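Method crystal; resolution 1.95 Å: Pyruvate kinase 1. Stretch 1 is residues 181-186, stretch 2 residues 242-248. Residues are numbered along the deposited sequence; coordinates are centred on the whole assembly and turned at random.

Stretch 1 (181-186) PGCEVD
Stretch 2 (242-248) NHQGVQN

This is a small, mainly polar contact in which an extended loop segment lies against the first turn of a helix, burying 273 Å² in total. Stretch 1 has no regular secondary structure. Gly182 turns with phi/psi 83/1, a positive phi that favours glycine; Cys183, Glu184, Val185 and Asp186 are extended, with phi from -74° to -117° and psi from 95° to 144°. In stretch 2, residues 243-247 are helical. Asn242 is the N-cap: its OD1 accepts from Gly245 N at 3.1 Å. Gln247 N bonds to His243 O at 2.8 Å.

The register sets Gly182 CA 5.8 Å from His243 CA and Glu184 CA 7.0 Å from Gln244 CA. The CA-to-CB bond of His243 points toward stretch 1 (chi1 83°, p; chi2 -71°). Gly182 covers one face of its ring, with CA 3.9 Å from the centroid in a CH-pi contact. The ring edge meets Cys183 O, 3.1 Å from His243 CE1, and the Glu184 carboxylate.

Glu184 (m, m, chi3 150°) starts sideways, but its end comes nearer the helix. His243 NE2 donates to Glu184 OE1 at 3.0 Å and 164°, a nearly straight bond. Gln244 NE2 donates weakly to Glu184 OE2 at 3.2 Å, because the angle is only 123°.

Gln244 (m, t, chi3 -79°) pairs its side-chain amide with the backbone N and O of Val185. Val185 N donates to Gln244 OE1 at 3.5 Å, and Gln244 NE2 donates to Val185 O at 3.4 Å; both bonds are weak. Asn242 ND2 holds the same Gln244 OE1 at 2.8 Å.

Waters extend the contact. Water 1 accepts from Gly182 N (3.1 Å to its O) and His243 N (2.9 Å to its O). Water 3 donates to Glu184 OE2 and accepts from Asn248 ND2.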

# COMPACT_ATOMS: atom_id res chain seq x y z
N PRO A 181 9.08 28.45 29.54
CA PRO A 181 8.51 27.53 28.53
C PRO A 181 8.71 28.10 27.14
O PRO A 181 8.54 29.30 26.94
CB PRO A 181 7.01 27.48 28.89
CG PRO A 181 6.77 28.74 29.67
CD PRO A 181 8.05 29.00 30.43
N GLY A 182 9.31 27.30 26.27
CA GLY A 182 9.51 27.74 24.89
C GLY A 182 10.74 28.61 24.69
O GLY A 182 11.02 29.02 23.58
N CYS A 183 11.51 28.86 25.76
CA CYS A 183 12.64 29.81 25.68
C CYS A 183 13.97 29.09 25.54
O CYS A 183 14.21 28.06 26.18
CB CYS A 183 12.69 30.71 26.94
SG CYS A 183 11.19 31.67 27.23
N GLU A 184 14.88 29.69 24.77
CA GLU A 184 16.23 29.14 24.65
C GLU A 184 17.01 29.43 25.93
O GLU A 184 17.23 30.59 26.28
CB GLU A 184 16.95 29.73 23.43
CG GLU A 184 16.18 29.61 22.12
CD GLU A 184 16.10 28.18 21.62
OE1 GLU A 184 15.09 27.83 20.94
OE2 GLU A 184 17.03 27.39 21.90
N VAL A 185 17.30 28.39 26.69
CA VAL A 185 18.04 28.54 27.93
C VAL A 185 19.45 27.98 27.72
O VAL A 185 19.62 26.95 27.06
CB VAL A 185 17.35 27.77 29.06
CG1 VAL A 185 18.29 27.58 30.24
CG2 VAL A 185 16.06 28.49 29.46
N ASP A 186 20.45 28.72 28.19
CA ASP A 186 21.85 28.34 28.01
C ASP A 186 22.52 28.06 29.36
O ASP A 186 22.88 28.99 30.08
CB ASP A 186 22.60 29.45 27.25
CG ASP A 186 24.04 29.07 26.91
OD1 ASP A 186 24.77 29.93 26.35
OD2 ASP A 186 24.45 27.91 27.20
N ASN A 242 12.43 19.52 27.39
CA ASN A 242 11.98 20.87 27.01
C ASN A 242 11.97 21.04 25.50
O ASN A 242 12.28 20.08 24.76
CB ASN A 242 12.87 21.97 27.68
CG ASN A 242 14.17 22.25 26.90
OD1 ASN A 242 14.76 21.34 26.29
ND2 ASN A 242 14.64 23.50 26.97
N HIS A 243 11.55 22.21 25.02
CA HIS A 243 11.30 22.35 23.59
C HIS A 243 12.59 22.23 22.77
O HIS A 243 12.56 21.77 21.64
CB HIS A 243 10.56 23.65 23.28
CG HIS A 243 11.47 24.83 23.19
ND1 HIS A 243 12.07 25.36 24.29
CD2 HIS A 243 12.07 25.44 22.07
CE1 HIS A 243 12.94 26.33 23.90
NE2 HIS A 243 12.95 26.36 22.54
N GLN A 244 13.72 22.67 23.34
CA GLN A 244 15.03 22.53 22.66
C GLN A 244 15.37 21.09 22.39
O GLN A 244 15.82 20.75 21.30
CB GLN A 244 16.17 23.15 23.49
CG GLN A 244 16.03 24.64 23.71
CD GLN A 244 17.04 25.15 24.75
OE1 GLN A 244 16.84 25.00 25.96
NE2 GLN A 244 18.17 25.58 24.27
N GLY A 245 15.19 20.23 23.39
CA GLY A 245 15.40 18.80 23.19
C GLY A 245 14.55 18.26 22.05
O GLY A 245 15.01 17.43 21.27
N VAL A 246 13.27 18.66 22.02
CA VAL A 246 12.37 18.19 20.97
C VAL A 246 12.79 18.71 19.59
O VAL A 246 12.86 17.95 18.63
CB VAL A 246 10.88 18.58 21.26
CG1 VAL A 246 9.98 18.19 20.08
CG2 VAL A 246 10.40 17.95 22.57
N GLN A 247 13.14 19.99 19.52
CA GLN A 247 13.50 20.64 18.28
C GLN A 247 14.80 20.05 17.72
O GLN A 247 14.94 19.87 16.52
CB GLN A 247 13.71 22.13 18.55
CG GLN A 247 14.14 22.96 17.37
CD GLN A 247 14.16 24.44 17.70
OE1 GLN A 247 14.35 25.28 16.82
NE2 GLN A 247 13.98 24.77 18.98
N ASN A 248 15.74 19.73 18.60
CA ASN A 248 17.03 19.20 18.18
C ASN A 248 17.11 17.65 18.25
O ASN A 248 18.19 17.09 18.30
CB ASN A 248 18.15 19.82 19.05
CG ASN A 248 18.27 21.32 18.86
OD1 ASN A 248 18.08 21.81 17.77
ND2 ASN A 248 18.49 22.07 19.96
O HOH W 1 10.77 24.57 26.57
O HOH W 2 13.55 25.86 28.45
O HOH W 3 18.78 24.94 20.84